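Local coordinates for protein probable glutamine synthetase (Pseudomonas aeruginosa, PDB 4HPP) that is a probable member of the glutamine synthetase family, assembled from several subunits, whose catalytic domain holds a magnesium ion and a glutamic acid side by side, at residues Ala128-Glu133 with Asn233-His238; Pro174-Pro179 with Glu187-Pro192. All coordinates share one frame; numbering follows the deposited sequence.

Interaction 1. Residues Ala128-Glu133 with Asn233-His238; sequences AAFEHE and NGVHLH. With MG (magnesium ion), chain B; GLU (glutamic acid), chain D.
Phe130 and Leu237 meet on the mainly apolar face of an antiparallel strand pair, the face of Phe130, His132, Val235 and Leu237, where Leu237 CD1 sits over the centre of the Phe130 ring, 3.8 Å from its centroid, a CH-pi contact 9° off the normal. Val235 CG1 touches the same ring at its edge, and Val235 CG2 lies against His132 CD2; this face is closely packed. The other face is polar and wetter. There Glu131 OE1 takes a weak hydrogen bond from His238 NE2 (3.0 Å, 140°), the carboxylate and ring planes standing 58° apart, while water 1 donates to Glu131 OE2 and also bonds His236 ND1. Near the bound glutamic acid, Glu133 divides its carboxylate: OE2 ligates magnesium at 2.2 Å, and OE1 accepts bonds from the ligand N at 2.8 Å and Gly234 N at 3.1 Å, the latter from the anti side, tilted out of the carboxylate plane. Those bonds and the metal fix the carboxylate's rotation. His236 NE2 donates to the ligand OXT at 3.0 Å. His238 ND1 is held by Asn330. Strand 330-336 continues the sheet beyond 235-243, strand 185-194 flanks 124-137, and helix 196-216 covers Phe130 and His132.

Interaction 2. Residues Pro174-Pro179 with Glu187-Pro192; sequences PEMFLP and EVTCRP. With MG (magnesium ion), chain B.
Strands 174-179 and 187-190 pair antiparallel as the arms of a beta hairpin, with a classic beta bulge where Glu175 and Met176 both face Thr189. Thr189 O therefore receives two N-H groups, Glu175 N at 2.9 Å and, weakly, Met176 N at 3.3 Å; past the bulge the ladder runs regularly to its last pair, Leu178 with Glu187, where Leu178 O takes Glu187 N at 2.9 Å. Leu178 and Glu187 lie side by side and point the same way, Leu178 CD1 resting against Glu187 CB and 3.7 Å from OE2. Glu187 CG is anti to the backbone N (chi1 -170°) and the chain is extended beyond it, ending with OE2 bound to magnesium. On the opposite face Val188 CG2 lies near Met176 O, and Phe177 CD1 is in looser contact with Val188 CB at 4.3 Å. Helix 159-169 touches Pro174, Phe177 and Val188, whereas Arg24 of a neighbouring subunit packs on Met176 and Leu178. At the bulge end of the hairpin Arg191 NE forms a salt bridge with Glu173, and the Arg191 and Glu175 side chains cross at about a right angle, Glu175 OE2 lying 3.4 Å from Arg191 CG.

How the interactions relate
Interactions 1 and 2 lie in one sheet, their centres about 10 Å apart, with strands 124-137 and 185-194 as neighbours. Both reach the same magnesium ion: Glu133 from interaction 1 and Glu187 from interaction 2 bind it together with Glu180 and the glutamic acid, so strand 187-190 supplies one carboxylate ligand of the ion, and 233-238 part of the ligand pocket. Between the two contacts Glu131 OE2 stands 3.1 Å from Glu187 OE1, a close approach of like charges that the nearby metal and water 1 probably ease. Apolar packing joins them farther from the ion, Glu131 CG meeting Thr189 CG2 at 3.7 Å and Ala129 CB meeting Pro192 CA at 3.6 Å.

Interaction 1. Residues Ala128-Glu133 with Asn233-His238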
loop_
_atom_site.group_PDB
_atom_site.type_symbol
_atom_site.label_atom_id
_atom_site.label_comp_id
_atom_site.label_asym_id
_atom_site.label_seq_id
_atom_site.Cartn_x
_atom_site.Cartn_y
_atom_site.Cartn_z
ATOM N N ALA A 128 -50.164 -1.678 3.526
ATOM C CA ALA A 128 -49.261 -2.780 3.239
ATOM C C ALA A 128 -47.811 -2.485 3.587
ATOM O O ALA A 128 -47.359 -1.322 3.630
ATOM C CB ALA A 128 -49.371 -3.233 1.777
ATOM N N ALA A 129 -47.095 -3.582 3.808
ATOM C CA ALA A 129 -45.652 -3.571 4.015
ATOM C C ALA A 129 -45.037 -4.849 3.398
ATOM O O ALA A 129 -45.565 -5.958 3.551
ATOM C CB ALA A 129 -45.316 -3.416 5.496
ATOM N N PHE A 130 -43.986 -4.636 2.613
ATOM C CA PHE A 130 -43.161 -5.696 2.018
ATOM C C PHE A 130 -41.935 -5.997 2.926
ATOM O O PHE A 130 -41.239 -5.065 3.369
ATOM C CB PHE A 130 -42.636 -5.252 0.669
ATOM C CG PHE A 130 -43.667 -5.046 -0.381
ATOM C CD1 PHE A 130 -43.829 -6.000 -1.412
ATOM C CD2 PHE A 130 -44.427 -3.879 -0.414
ATOM C CE1 PHE A 130 -44.738 -5.800 -2.461
ATOM C CE2 PHE A 130 -45.348 -3.678 -1.443
ATOM C CZ PHE A 130 -45.510 -4.629 -2.481
ATOM N N GLU A 131 -41.685 -7.284 3.195
ATOM C CA GLU A 131 -40.537 -7.695 3.977
ATOM C C GLU A 131 -39.585 -8.261 2.955
ATOM O O GLU A 131 -40.006 -9.033 2.082
ATOM C CB GLU A 131 -40.889 -8.791 4.992
ATOM C CG GLU A 131 -41.780 -8.401 6.190
ATOM C CD GLU A 131 -41.954 -9.565 7.205
ATOM O OE1 GLU A 131 -42.442 -9.279 8.314
ATOM O OE2 GLU A 131 -41.587 -10.758 6.931
ATOM N N HIS A 132 -38.309 -7.888 3.074
ATOM C CA HIS A 132 -37.325 -8.208 2.088
ATOM C C HIS A 132 -36.184 -8.985 2.658
ATOM O O HIS A 132 -35.663 -8.612 3.719
ATOM C CB HIS A 132 -36.814 -6.942 1.468
ATOM C CG HIS A 132 -37.814 -6.256 0.536
ATOM N ND1 HIS A 132 -38.444 -5.086 0.865
ATOM C CD2 HIS A 132 -38.202 -6.555 -0.773
ATOM C CE1 HIS A 132 -39.216 -4.690 -0.168
ATOM N NE2 HIS A 132 -39.071 -5.596 -1.166
ATOM N N GLU A 133 -35.793 -10.085 1.983
ATOM C CA GLU A 133 -34.617 -10.812 2.390
ATOM C C GLU A 133 -33.557 -10.733 1.266
ATOM O O GLU A 133 -33.891 -10.655 0.071
ATOM C CB GLU A 133 -34.957 -12.232 2.769
ATOM C CG GLU A 133 -35.707 -12.388 4.090
ATOM C CD GLU A 133 -36.360 -13.767 4.220
ATOM O OE1 GLU A 133 -36.413 -14.523 3.200
ATOM O OE2 GLU A 133 -36.845 -14.091 5.344
ATOM N N ASN A 233 -34.588 -16.427 -0.831
ATOM C CA ASN A 233 -34.851 -15.054 -0.442
ATOM C C ASN A 233 -36.330 -14.812 -0.811
ATOM O O ASN A 233 -36.693 -14.716 -2.004
ATOM C CB ASN A 233 -33.934 -14.022 -1.165
ATOM C CG ASN A 233 -32.424 -14.095 -0.784
ATOM O OD1 ASN A 233 -32.043 -14.096 0.407
ATOM N ND2 ASN A 233 -31.540 -14.115 -1.831
ATOM N N GLY A 234 -37.189 -14.719 0.209
ATOM C CA GLY A 234 -38.593 -14.400 0.013
ATOM C C GLY A 234 -38.860 -12.902 0.087
ATOM O O GLY A 234 -37.982 -12.129 0.435
ATOM N N VAL A 235 -40.068 -12.516 -0.308
ATOM C CA VAL A 235 -40.627 -11.214 -0.100
ATOM C C VAL A 235 -41.996 -11.558 0.472
ATOM O O VAL A 235 -42.676 -12.393 -0.077
ATOM C CB VAL A 235 -40.777 -10.417 -1.417
ATOM C CG1 VAL A 235 -41.795 -9.259 -1.274
ATOM C CG2 VAL A 235 -39.441 -9.846 -1.883
ATOM N N HIS A 236 -42.401 -10.927 1.565
ATOM C CA HIS A 236 -43.724 -11.183 2.126
ATOM C C HIS A 236 -44.483 -9.917 2.211
ATOM O O HIS A 236 -43.980 -8.894 2.664
ATOM C CB HIS A 236 -43.672 -11.803 3.522
ATOM C CG HIS A 236 -43.000 -13.144 3.581
ATOM N ND1 HIS A 236 -42.413 -13.601 4.708
ATOM C CD2 HIS A 236 -42.795 -14.134 2.594
ATOM C CE1 HIS A 236 -41.863 -14.830 4.463
ATOM N NE2 HIS A 236 -42.090 -15.150 3.176
ATOM N N LEU A 237 -45.739 -9.975 1.823
ATOM C CA LEU A 237 -46.508 -8.766 1.743
ATOM C C LEU A 237 -47.538 -8.905 2.853
ATOM O O LEU A 237 -48.278 -9.869 2.826
ATOM C CB LEU A 237 -47.142 -8.700 0.350
ATOM C CG LEU A 237 -48.199 -7.687 0.002
ATOM C CD1 LEU A 237 -47.687 -6.279 0.297
ATOM C CD2 LEU A 237 -48.537 -7.845 -1.464
ATOM N N HIS A 238 -47.528 -7.989 3.835
ATOM C CA HIS A 238 -48.578 -7.881 4.864
ATOM C C HIS A 238 -49.589 -6.880 4.457
ATOM O O HIS A 238 -49.242 -5.745 4.176
ATOM C CB HIS A 238 -47.989 -7.410 6.179
ATOM C CG HIS A 238 -47.038 -8.384 6.780
ATOM N ND1 HIS A 238 -47.448 -9.384 7.610
ATOM C CD2 HIS A 238 -45.666 -8.523 6.632
ATOM C CE1 HIS A 238 -46.391 -10.135 7.981
ATOM N NE2 HIS A 238 -45.283 -9.596 7.401
HETATM MG MG MG B . -37.950 -13.665 7.162
HETATM N N GLU D . -36.606 -17.278 3.307
HETATM C CA GLU D . -38.070 -17.681 3.316
HETATM C C GLU D . -38.852 -17.418 2.009
HETATM O O GLU D . -38.377 -17.682 0.911
HETATM C CB GLU D . -38.792 -17.005 4.474
HETATM C CG GLU D . -38.388 -17.534 5.823
HETATM C CD GLU D . -38.946 -16.710 6.936
HETATM O OE1 GLU D . -39.785 -17.258 7.667
HETATM O OE2 GLU D . -38.563 -15.522 7.067
HETATM O OXT GLU D . -39.984 -16.919 2.003
HETATM O O HOH W 1 -43.084 -12.903 7.318
HETATM O O HOH W 2 -36.361 -10.117 -1.109
#

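Interaction 2. Residues Pro174-Pro179 with Glu187-Pro192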
loop_
_atom_site.group_PDB
_atom_site.type_symbol
_atom_site.label_atom_id
_atom_site.label_comp_id
_atom_site.label_asym_id
_atom_site.label_seq_id
_atom_site.Cartn_x
_atom_site.Cartn_y
_atom_site.Cartn_z
ATOM N N PRO A 174 -37.493 2.536 8.277
ATOM C CA PRO A 174 -36.951 1.242 8.664
ATOM C C PRO A 174 -37.404 0.884 10.114
ATOM O O PRO A 174 -37.599 1.766 10.942
ATOM C CB PRO A 174 -35.449 1.482 8.583
ATOM C CG PRO A 174 -35.286 2.975 8.791
ATOM C CD PRO A 174 -36.452 3.553 8.082
ATOM N N GLU A 175 -37.570 -0.381 10.434
ATOM C CA GLU A 175 -37.936 -0.715 11.793
ATOM C C GLU A 175 -37.212 -1.960 12.387
ATOM O O GLU A 175 -36.967 -1.990 13.577
ATOM C CB GLU A 175 -39.468 -0.835 11.891
ATOM C CG GLU A 175 -40.036 -2.201 12.286
ATOM C CD GLU A 175 -41.556 -2.304 12.057
ATOM O OE1 GLU A 175 -42.043 -3.312 11.452
ATOM O OE2 GLU A 175 -42.257 -1.354 12.465
ATOM N N MET A 176 -36.864 -2.969 11.569
ATOM C CA MET A 176 -36.209 -4.186 12.046
ATOM C C MET A 176 -35.054 -4.522 11.093
ATOM O O MET A 176 -35.204 -4.363 9.895
ATOM C CB MET A 176 -37.221 -5.304 12.039
ATOM C CG MET A 176 -37.316 -6.182 13.262
ATOM S SD MET A 176 -37.717 -5.334 14.807
ATOM C CE MET A 176 -36.764 -6.445 15.831
ATOM N N PHE A 177 -33.902 -4.956 11.611
ATOM C CA PHE A 177 -32.820 -5.496 10.772
ATOM C C PHE A 177 -32.353 -6.740 11.464
ATOM O O PHE A 177 -32.212 -6.753 12.675
ATOM C CB PHE A 177 -31.633 -4.513 10.587
ATOM C CG PHE A 177 -30.484 -5.095 9.792
ATOM C CD1 PHE A 177 -30.397 -4.891 8.411
ATOM C CD2 PHE A 177 -29.502 -5.859 10.415
ATOM C CE1 PHE A 177 -29.378 -5.510 7.666
ATOM C CE2 PHE A 177 -28.468 -6.444 9.676
ATOM C CZ PHE A 177 -28.403 -6.250 8.307
ATOM N N LEU A 178 -32.146 -7.809 10.724
ATOM C CA LEU A 178 -31.794 -9.070 11.395
ATOM C C LEU A 178 -31.029 -10.000 10.458
ATOM O O LEU A 178 -31.334 -10.043 9.269
ATOM C CB LEU A 178 -33.087 -9.733 11.909
ATOM C CG LEU A 178 -34.291 -9.946 10.973
ATOM C CD1 LEU A 178 -34.437 -11.417 10.581
ATOM C CD2 LEU A 178 -35.599 -9.456 11.586
ATOM N N PRO A 179 -30.047 -10.752 10.972
ATOM C CA PRO A 179 -29.501 -11.878 10.131
ATOM C C PRO A 179 -30.568 -12.945 10.026
ATOM O O PRO A 179 -31.319 -13.141 10.987
ATOM C CB PRO A 179 -28.363 -12.442 10.956
ATOM C CG PRO A 179 -28.751 -12.084 12.377
ATOM C CD PRO A 179 -29.524 -10.781 12.355
ATOM N N GLU A 187 -32.426 -9.514 6.663
ATOM C CA GLU A 187 -33.759 -9.029 6.410
ATOM C C GLU A 187 -33.934 -7.650 7.038
ATOM O O GLU A 187 -33.563 -7.403 8.190
ATOM C CB GLU A 187 -34.792 -9.994 6.950
ATOM C CG GLU A 187 -36.216 -9.662 6.490
ATOM C CD GLU A 187 -37.304 -10.525 7.146
ATOM O OE1 GLU A 187 -38.505 -10.288 6.896
ATOM O OE2 GLU A 187 -36.981 -11.456 7.893
ATOM N N VAL A 188 -34.483 -6.749 6.250
ATOM C CA VAL A 188 -34.917 -5.485 6.786
ATOM C C VAL A 188 -36.435 -5.287 6.537
ATOM O O VAL A 188 -36.957 -5.648 5.476
ATOM C CB VAL A 188 -34.048 -4.327 6.292
ATOM C CG1 VAL A 188 -34.015 -4.262 4.765
ATOM C CG2 VAL A 188 -34.546 -3.013 6.893
ATOM N N THR A 189 -37.134 -4.789 7.557
ATOM C CA THR A 189 -38.565 -4.591 7.492
ATOM C C THR A 189 -38.790 -3.110 7.813
ATOM O O THR A 189 -37.963 -2.422 8.473
ATOM C CB THR A 189 -39.346 -5.465 8.505
ATOM O OG1 THR A 189 -38.872 -5.180 9.804
ATOM C CG2 THR A 189 -39.178 -6.955 8.323
ATOM N N CYS A 190 -39.913 -2.613 7.332
ATOM C CA CYS A 190 -40.277 -1.241 7.551
ATOM C C CYS A 190 -41.723 -1.134 7.978
ATOM O O CYS A 190 -42.491 -2.107 7.907
ATOM C CB CYS A 190 -40.083 -0.445 6.276
ATOM S SG CYS A 190 -38.366 -0.329 5.760
ATOM N N ARG A 191 -42.094 0.079 8.389
ATOM C CA ARG A 191 -43.432 0.356 8.823
ATOM C C ARG A 191 -44.384 0.292 7.613
ATOM O O ARG A 191 -44.022 0.648 6.519
ATOM C CB ARG A 191 -43.412 1.712 9.523
ATOM C CG ARG A 191 -42.806 1.622 10.942
ATOM C CD ARG A 191 -42.849 2.921 11.749
ATOM N NE ARG A 191 -43.745 3.918 11.124
ATOM C CZ ARG A 191 -45.090 3.867 11.091
ATOM N NH1 ARG A 191 -45.756 2.849 11.666
ATOM N NH2 ARG A 191 -45.775 4.845 10.461
ATOM N N PRO A 192 -45.625 -0.143 7.797
ATOM C CA PRO A 192 -46.545 -0.177 6.624
ATOM C C PRO A 192 -46.801 1.211 5.977
ATOM O O PRO A 192 -46.592 2.231 6.630
ATOM C CB PRO A 192 -47.851 -0.653 7.257
ATOM C CG PRO A 192 -47.547 -1.013 8.701
ATOM C CD PRO A 192 -46.343 -0.229 9.084
HETATM MG MG MG B . -37.950 -13.665 7.162
#